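Local coordinates for Mn transporter subunit (Synechocystis sp. PCC 6803, PDB 3UJP), which binds manganese(II) and is probably the periplasmic substrate-binding subunit of an ABC-type transporter that takes the metal up, at residues N238-E246 against R293-A301; M214-F223 against V249-V257. All coordinates share one frame; numbering follows the deposited sequence.

Contact 1 (N238-E246 against R293-A301); sequences NNVPTIFCE and RVITNGLLA
The ring of F244 and the backbone of V294, I295 and G298 form a tight part of this contact between strand 242-246 and the C-terminal part of helix 284-296 with the chain that follows. CZ of F244 comes within 3.4 Å of V294 O, and its CE1 is 4.1 Å from I295 CG1, the two side chains crossing obliquely. With CG set beside its own backbone N (chi1 -53°), F244 reaches toward I295 and G298 and presents its ring edge to G298 CA. G298, having no side chain, leaves room for the F244 ring. T242 meets the carbonyl of the same glycine: its OG1 donates a hydrogen bond to G298 O, but the modelled separation is very short, so its exact length is doubtful at this resolution. I295 O accepts from both G298 N and L299 N. Close packing continues at L299, which sends CD2 to V240 CG1 (4.0 Å), the two side chains lying side by side, and takes P241 CG against its CA at 3.3 Å. The loose, solvent side is at A301, the exposed last modelled residue, whose carbonyl oxygen lies 3.6 Å from P241 CB. Around the contact, I295 also packs on L193 of strand 192-195 and L183 of helix 158-183, while V294 and F244 both touch L269 of strand 264-269.

Contact 2 (M214-F223 against V249-V257); sequences MWPINAEQQF and VSDKGQKQV
M214 and F223, at the two ends of the loop that joins strand 210-213 to helix 225-236, pack against helix 252-256 in the Rossmann-like C-terminal lobe of this metal-binding protein. The side chain of M214 sets out with CB toward the helix, and CG carries it across to the backbone of G253. There SD lies 3.6 Å from G253 C, with V257 CG1 on its periphery at 4.2 Å. A bend at the thioether (chi3 71°) then folds CE back to Q254 N, 3.5 Å away, and over one face of F223, 3.9 Å above the ring plane and displaced from the ring centre. F223 meets the same glycine, its CZ approaching G253 CA to 3.4 Å obliquely, while S250 OG lies by its ring edge. G253 thus gives the methionine tip and the phenylalanine ring direct access to the helix backbone. Within 249-257 itself, K255 NZ forms a salt bridge with D251 OD2. Further along the loop from M214, N218 packs on V249 CG1, and its side chain is about 3 Å from the manganese bound by H66, H131, E197 and D272. W215 turns its indole edge on the same valine; the two side chains meet head-on, and W215 CZ2 stops 3.7 Å from V249 CB.

Overall arrangement
The two contacts, with centres 18 Å apart, lie in the C-terminal lobe and interleave along the chain: 214-223, 238-246, 249-257, then 293-301. Strand 242-246 leads into helix 252-256, so it borders both. Contact 1 covers one side of the strand with the modelled C-terminal end; on the other, I243 CD1 packs against V257 CG2 of contact 2 at 3.5 Å. The disulfide between C245 and C196 ties this strand to the segment bearing the manganese ligand E197. Contact 2 borders the metal site through N218. In contact 1 the side chain of F244 is about 14 Å from the ion, but E246 hydrogen-bonds the backbone N of E197 and so belongs to the site's surroundings.

Contact 1 (N238-E246 against R293-A301)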
loop_
_atom_site.group_PDB
_atom_site.type_symbol
_atom_site.label_atom_id
_atom_site.label_comp_id
_atom_site.label_asym_id
_atom_site.label_seq_id
_atom_site.Cartn_x
_atom_site.Cartn_y
_atom_site.Cartn_z
ATOM N N ASN A 238 -36.788 21.738 25.390
ATOM C CA ASN A 238 -35.830 22.753 25.038
ATOM C C ASN A 238 -35.899 23.278 23.649
ATOM O O ASN A 238 -35.025 23.998 23.199
ATOM C CB ASN A 238 -34.463 22.313 25.456
ATOM C CG ASN A 238 -34.479 21.796 26.836
ATOM O OD1 ASN A 238 -34.960 22.463 27.734
ATOM N ND2 ASN A 238 -34.028 20.576 27.016
ATOM N N ASN A 239 -36.960 22.942 22.953
ATOM C CA ASN A 239 -37.124 23.597 21.694
ATOM C C ASN A 239 -35.815 23.480 20.967
ATOM O O ASN A 239 -35.131 24.462 20.807
ATOM C CB ASN A 239 -37.474 25.055 21.907
ATOM C CG ASN A 239 -38.860 25.242 22.444
ATOM O OD1 ASN A 239 -39.809 25.377 21.693
ATOM N ND2 ASN A 239 -38.987 25.259 23.743
ATOM N N VAL A 240 -35.402 22.264 20.652
ATOM C CA VAL A 240 -34.167 22.050 19.891
ATOM C C VAL A 240 -34.479 21.900 18.409
ATOM O O VAL A 240 -35.264 21.042 18.022
ATOM C CB VAL A 240 -33.368 20.840 20.374
ATOM C CG1 VAL A 240 -32.170 20.645 19.487
ATOM C CG2 VAL A 240 -32.913 21.053 21.799
ATOM N N PRO A 241 -33.877 22.757 17.572
ATOM C CA PRO A 241 -34.248 22.779 16.150
ATOM C C PRO A 241 -33.804 21.545 15.317
ATOM O O PRO A 241 -34.607 21.067 14.501
ATOM C CB PRO A 241 -33.627 24.094 15.647
ATOM C CG PRO A 241 -32.531 24.409 16.602
ATOM C CD PRO A 241 -32.945 23.844 17.929
ATOM N N THR A 242 -32.585 21.035 15.523
ATOM C CA THR A 242 -32.106 19.872 14.761
ATOM C C THR A 242 -31.564 18.700 15.611
ATOM O O THR A 242 -30.799 18.888 16.578
ATOM C CB THR A 242 -31.045 20.266 13.723
ATOM O OG1 THR A 242 -31.526 21.348 12.909
ATOM C CG2 THR A 242 -30.738 19.081 12.844
ATOM N N ILE A 243 -31.959 17.487 15.226
ATOM C CA ILE A 243 -31.553 16.273 15.942
ATOM C C ILE A 243 -30.838 15.269 15.037
ATOM O O ILE A 243 -31.238 15.069 13.886
ATOM C CB ILE A 243 -32.770 15.608 16.592
ATOM C CG1 ILE A 243 -33.687 15.023 15.523
ATOM C CG2 ILE A 243 -33.543 16.615 17.444
ATOM C CD1 ILE A 243 -34.981 14.430 16.104
ATOM N N PHE A 244 -29.794 14.630 15.571
ATOM C CA PHE A 244 -28.896 13.811 14.761
ATOM C C PHE A 244 -28.755 12.389 15.207
ATOM O O PHE A 244 -28.914 12.082 16.380
ATOM C CB PHE A 244 -27.499 14.408 14.770
ATOM C CG PHE A 244 -27.476 15.825 14.382
ATOM C CD1 PHE A 244 -27.219 16.800 15.322
ATOM C CD2 PHE A 244 -27.764 16.194 13.086
ATOM C CE1 PHE A 244 -27.217 18.123 14.970
ATOM C CE2 PHE A 244 -27.766 17.508 12.724
ATOM C CZ PHE A 244 -27.487 18.479 13.669
ATOM N N CYS A 245 -28.398 11.537 14.247
ATOM C CA CYS A 245 -28.031 10.147 14.500
ATOM C C CYS A 245 -26.564 9.962 14.147
ATOM O O CYS A 245 -25.857 10.936 13.865
ATOM C CB CYS A 245 -28.877 9.203 13.646
ATOM S SG CYS A 245 -29.368 7.703 14.486
ATOM N N GLU A 246 -26.105 8.712 14.166
ATOM C CA GLU A 246 -24.762 8.405 13.696
ATOM C C GLU A 246 -24.838 7.330 12.654
ATOM O O GLU A 246 -25.844 6.616 12.543
ATOM C CB GLU A 246 -23.835 7.963 14.829
ATOM C CG GLU A 246 -23.623 9.012 15.889
ATOM C CD GLU A 246 -24.815 9.135 16.783
ATOM O OE1 GLU A 246 -25.291 8.094 17.264
ATOM O OE2 GLU A 246 -25.289 10.261 16.989
ATOM N N ARG A 293 -19.337 21.360 12.071
ATOM C CA ARG A 293 -20.016 22.208 11.114
ATOM C C ARG A 293 -21.505 21.855 11.060
ATOM O O ARG A 293 -22.332 22.711 11.316
ATOM C CB ARG A 293 -19.336 22.184 9.746
ATOM C CG ARG A 293 -18.462 23.425 9.474
ATOM C CD ARG A 293 -17.314 23.142 8.496
ATOM N NE ARG A 293 -17.742 22.279 7.400
ATOM C CZ ARG A 293 -16.978 21.364 6.806
ATOM N NH1 ARG A 293 -17.478 20.628 5.826
ATOM N NH2 ARG A 293 -15.717 21.178 7.190
ATOM N N VAL A 294 -21.862 20.601 10.798
ATOM C CA VAL A 294 -23.284 20.280 10.579
ATOM C C VAL A 294 -24.126 20.355 11.854
ATOM O O VAL A 294 -25.362 20.394 11.796
ATOM C CB VAL A 294 -23.522 18.938 9.840
ATOM C CG1 VAL A 294 -22.532 18.788 8.700
ATOM C CG2 VAL A 294 -23.415 17.768 10.782
ATOM N N ILE A 295 -23.447 20.380 12.999
ATOM C CA ILE A 295 -24.101 20.609 14.287
ATOM C C ILE A 295 -24.415 22.088 14.431
ATOM O O ILE A 295 -25.568 22.474 14.639
ATOM C CB ILE A 295 -23.207 20.185 15.455
ATOM C CG1 ILE A 295 -23.244 18.669 15.645
ATOM C CG2 ILE A 295 -23.671 20.840 16.725
ATOM C CD1 ILE A 295 -22.384 18.176 16.795
ATOM N N THR A 296 -23.373 22.910 14.307
ATOM C CA THR A 296 -23.509 24.354 14.431
ATOM C C THR A 296 -24.673 24.922 13.631
ATOM O O THR A 296 -25.585 25.490 14.212
ATOM C CB THR A 296 -22.209 25.070 14.091
ATOM O OG1 THR A 296 -21.339 25.007 15.228
ATOM C CG2 THR A 296 -22.466 26.519 13.754
ATOM N N ASN A 297 -24.631 24.764 12.312
ATOM C CA ASN A 297 -25.691 25.265 11.446
ATOM C C ASN A 297 -27.001 24.507 11.641
ATOM O O ASN A 297 -28.044 24.908 11.126
ATOM C CB ASN A 297 -25.260 25.202 9.979
ATOM C CG ASN A 297 -25.660 23.903 9.308
ATOM O OD1 ASN A 297 -24.825 23.030 9.071
ATOM N ND2 ASN A 297 -26.944 23.768 9.001
ATOM N N GLY A 298 -26.937 23.409 12.388
ATOM C CA GLY A 298 -28.111 22.597 12.652
ATOM C C GLY A 298 -29.056 23.250 13.642
ATOM O O GLY A 298 -30.266 23.295 13.421
ATOM N N LEU A 299 -28.500 23.757 14.738
ATOM C CA LEU A 299 -29.297 24.412 15.767
ATOM C C LEU A 299 -29.408 25.910 15.507
ATOM O O LEU A 299 -29.726 26.684 16.409
ATOM C CB LEU A 299 -28.695 24.160 17.151
ATOM C CG LEU A 299 -27.873 22.880 17.311
ATOM C CD1 LEU A 299 -26.637 23.137 18.159
ATOM C CD2 LEU A 299 -28.721 21.769 17.913
ATOM N N LEU A 300 -29.140 26.313 14.269
ATOM C CA LEU A 300 -29.208 27.719 13.888
ATOM C C LEU A 300 -30.479 28.016 13.101
ATOM O O LEU A 300 -30.582 27.684 11.919
ATOM C CB LEU A 300 -27.978 28.113 13.068
ATOM C CG LEU A 300 -26.928 28.964 13.786
ATOM C CD1 LEU A 300 -26.708 28.461 15.205
ATOM C CD2 LEU A 300 -25.622 28.976 13.009
ATOM N N ALA A 301 -31.446 28.643 13.762
ATOM C CA ALA A 301 -32.731 28.992 13.116
ATOM C C ALA A 301 -33.653 27.808 12.816
ATOM O O ALA A 301 -33.368 26.677 13.189
ATOM C CB ALA A 301 -32.511 29.850 11.848
#

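Contact 2 (M214-F223 against V249-V257)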
loop_
_atom_site.group_PDB
_atom_site.type_symbol
_atom_site.label_atom_id
_atom_site.label_comp_id
_atom_site.label_asym_id
_atom_site.label_seq_id
_atom_site.Cartn_x
_atom_site.Cartn_y
_atom_site.Cartn_z
ATOM N N MET A 214 -30.267 9.020 22.853
ATOM C CA MET A 214 -31.358 8.048 22.903
ATOM C C MET A 214 -30.936 6.795 23.689
ATOM O O MET A 214 -31.782 6.046 24.191
ATOM C CB MET A 214 -31.829 7.694 21.498
ATOM C CG MET A 214 -33.278 7.340 21.413
ATOM S SD MET A 214 -33.875 7.686 19.751
ATOM C CE MET A 214 -33.075 6.403 18.775
ATOM N N TRP A 215 -29.617 6.594 23.794
ATOM C CA TRP A 215 -29.015 5.553 24.635
ATOM C C TRP A 215 -27.528 5.827 24.879
ATOM O O TRP A 215 -26.803 6.253 23.969
ATOM C CB TRP A 215 -29.217 4.161 24.034
ATOM C CG TRP A 215 -28.510 3.950 22.763
ATOM C CD1 TRP A 215 -27.228 3.576 22.609
ATOM C CD2 TRP A 215 -29.052 4.102 21.448
ATOM N NE1 TRP A 215 -26.926 3.473 21.281
ATOM C CE2 TRP A 215 -28.032 3.796 20.545
ATOM C CE3 TRP A 215 -30.308 4.452 20.955
ATOM C CZ2 TRP A 215 -28.217 3.826 19.169
ATOM C CZ3 TRP A 215 -30.496 4.488 19.597
ATOM C CH2 TRP A 215 -29.457 4.174 18.712
ATOM N N PRO A 216 -27.076 5.567 26.116
ATOM C CA PRO A 216 -25.753 5.952 26.603
ATOM C C PRO A 216 -24.671 5.485 25.654
ATOM O O PRO A 216 -23.900 6.311 25.137
ATOM C CB PRO A 216 -25.638 5.181 27.922
ATOM C CG PRO A 216 -27.031 4.930 28.372
ATOM C CD PRO A 216 -27.809 4.743 27.098
ATOM N N ILE A 217 -24.633 4.162 25.443
ATOM C CA ILE A 217 -23.610 3.473 24.658
ATOM C C ILE A 217 -24.285 2.251 24.041
ATOM O O ILE A 217 -25.444 2.022 24.288
ATOM C CB ILE A 217 -22.481 3.051 25.576
ATOM C CG1 ILE A 217 -21.174 2.824 24.813
ATOM C CG2 ILE A 217 -22.897 1.859 26.383
ATOM C CD1 ILE A 217 -20.008 2.422 25.721
ATOM N N ASN A 218 -23.586 1.459 23.247
ATOM C CA ASN A 218 -24.231 0.334 22.567
ATOM C C ASN A 218 -24.238 -0.989 23.315
ATOM O O ASN A 218 -23.258 -1.355 23.934
ATOM C CB ASN A 218 -23.531 0.097 21.253
ATOM C CG ASN A 218 -23.535 1.301 20.397
ATOM O OD1 ASN A 218 -22.538 2.004 20.281
ATOM N ND2 ASN A 218 -24.670 1.570 19.796
ATOM N N ALA A 219 -25.363 -1.694 23.411
ATOM C CA ALA A 219 -25.361 -2.737 24.447
ATOM C C ALA A 219 -26.088 -4.073 24.269
ATOM O O ALA A 219 -26.109 -4.889 25.202
ATOM C CB ALA A 219 -25.739 -2.117 25.807
ATOM N N GLU A 220 -26.670 -4.290 23.094
ATOM C CA GLU A 220 -27.387 -5.527 22.809
ATOM C C GLU A 220 -28.896 -5.313 22.852
ATOM O O GLU A 220 -29.597 -5.570 21.873
ATOM C CB GLU A 220 -26.981 -6.620 23.801
ATOM C CG GLU A 220 -25.488 -6.687 24.073
ATOM C CD GLU A 220 -24.737 -7.475 23.017
ATOM O OE1 GLU A 220 -25.354 -8.354 22.379
ATOM O OE2 GLU A 220 -23.531 -7.215 22.826
ATOM N N GLN A 221 -29.390 -4.843 23.993
ATOM C CA GLN A 221 -30.816 -4.596 24.166
ATOM C C GLN A 221 -31.255 -3.342 23.417
ATOM O O GLN A 221 -31.323 -2.256 23.992
ATOM C CB GLN A 221 -31.161 -4.469 25.651
ATOM C CG GLN A 221 -29.974 -4.131 26.537
ATOM C CD GLN A 221 -30.305 -4.219 28.014
ATOM O OE1 GLN A 221 -31.047 -3.394 28.546
ATOM N NE2 GLN A 221 -29.754 -5.225 28.685
ATOM N N GLN A 222 -31.551 -3.500 22.131
ATOM C CA GLN A 222 -31.986 -2.382 21.303
ATOM C C GLN A 222 -32.669 -1.309 22.145
ATOM O O GLN A 222 -33.353 -1.615 23.121
ATOM C CB GLN A 222 -32.931 -2.865 20.201
ATOM C CG GLN A 222 -32.640 -4.273 19.707
ATOM C CD GLN A 222 -33.025 -4.473 18.255
ATOM O OE1 GLN A 222 -33.483 -3.544 17.589
ATOM N NE2 GLN A 222 -32.841 -5.690 17.756
ATOM N N PHE A 223 -32.477 -0.051 21.761
ATOM C CA PHE A 223 -33.063 1.055 22.476
ATOM C C PHE A 223 -34.537 0.734 22.641
ATOM O O PHE A 223 -35.097 -0.153 21.983
ATOM C CB PHE A 223 -32.842 2.403 21.779
ATOM C CG PHE A 223 -33.691 2.581 20.573
ATOM C CD1 PHE A 223 -35.057 2.792 20.693
ATOM C CD2 PHE A 223 -33.140 2.493 19.321
ATOM C CE1 PHE A 223 -35.857 2.908 19.584
ATOM C CE2 PHE A 223 -33.931 2.613 18.209
ATOM C CZ PHE A 223 -35.299 2.815 18.340
ATOM N N VAL A 249 -25.638 3.122 13.583
ATOM C CA VAL A 249 -26.781 2.667 14.360
ATOM C C VAL A 249 -28.075 2.949 13.623
ATOM O O VAL A 249 -28.045 3.339 12.454
ATOM C CB VAL A 249 -26.825 3.374 15.717
ATOM C CG1 VAL A 249 -25.531 3.125 16.457
ATOM C CG2 VAL A 249 -27.028 4.865 15.521
ATOM N N SER A 250 -29.193 2.787 14.338
ATOM C CA SER A 250 -30.567 2.813 13.807
ATOM C C SER A 250 -31.174 4.221 13.752
ATOM O O SER A 250 -31.343 4.879 14.776
ATOM C CB SER A 250 -31.441 1.891 14.683
ATOM O OG SER A 250 -32.811 1.941 14.347
ATOM N N ASP A 251 -31.523 4.693 12.564
ATOM C CA ASP A 251 -32.144 6.020 12.461
ATOM C C ASP A 251 -33.618 5.982 12.874
ATOM O O ASP A 251 -34.203 6.998 13.210
ATOM C CB ASP A 251 -31.980 6.613 11.050
ATOM C CG ASP A 251 -32.658 5.762 9.967
ATOM O OD1 ASP A 251 -32.990 4.577 10.225
ATOM O OD2 ASP A 251 -32.850 6.277 8.841
ATOM N N LYS A 252 -34.195 4.791 12.858
ATOM C CA LYS A 252 -35.622 4.597 13.125
ATOM C C LYS A 252 -36.166 5.223 14.416
ATOM O O LYS A 252 -37.287 5.743 14.447
ATOM C CB LYS A 252 -35.945 3.107 13.091
ATOM C CG LYS A 252 -35.541 2.440 11.780
ATOM C CD LYS A 252 -35.914 0.965 11.785
ATOM C CE LYS A 252 -35.329 0.223 13.007
ATOM N NZ LYS A 252 -35.672 -1.252 13.060
ATOM N N GLY A 253 -35.384 5.172 15.484
ATOM C CA GLY A 253 -35.814 5.761 16.735
ATOM C C GLY A 253 -35.747 7.275 16.721
ATOM O O GLY A 253 -36.615 7.939 17.291
ATOM N N GLN A 254 -34.707 7.824 16.085
ATOM C CA GLN A 254 -34.494 9.277 16.043
ATOM C C GLN A 254 -35.479 9.955 15.117
ATOM O O GLN A 254 -36.112 10.950 15.481
ATOM C CB GLN A 254 -33.099 9.601 15.542
ATOM C CG GLN A 254 -32.707 11.029 15.794
ATOM C CD GLN A 254 -32.382 11.284 17.247
ATOM O OE1 GLN A 254 -31.253 11.629 17.586
ATOM N NE2 GLN A 254 -33.372 11.109 18.123
ATOM N N LYS A 255 -35.573 9.423 13.904
ATOM C CA LYS A 255 -36.662 9.768 13.005
ATOM C C LYS A 255 -38.034 9.815 13.733
ATOM O O LYS A 255 -38.811 10.752 13.525
ATOM C CB LYS A 255 -36.675 8.819 11.796
ATOM C CG LYS A 255 -35.643 9.203 10.739
ATOM C CD LYS A 255 -35.665 8.269 9.545
ATOM C CE LYS A 255 -34.712 8.755 8.459
ATOM N NZ LYS A 255 -34.516 7.722 7.384
ATOM N N GLN A 256 -38.317 8.826 14.589
ATOM C CA GLN A 256 -39.542 8.821 15.409
ATOM C C GLN A 256 -39.731 10.145 16.162
ATOM O O GLN A 256 -40.732 10.839 15.994
ATOM C CB GLN A 256 -39.525 7.672 16.434
ATOM C CG GLN A 256 -39.732 6.247 15.893
ATOM C CD GLN A 256 -39.861 5.201 17.014
ATOM O OE1 GLN A 256 -40.428 5.480 18.077
ATOM N NE2 GLN A 256 -39.323 4.001 16.777
ATOM N N VAL A 257 -38.763 10.476 17.009
ATOM C CA VAL A 257 -38.811 11.703 17.795
ATOM C C VAL A 257 -38.785 12.965 16.909
ATOM O O VAL A 257 -38.854 14.093 17.403
ATOM C CB VAL A 257 -37.669 11.737 18.864
ATOM C CG1 VAL A 257 -36.839 10.467 18.796
ATOM C CG2 VAL A 257 -36.796 12.984 18.702
#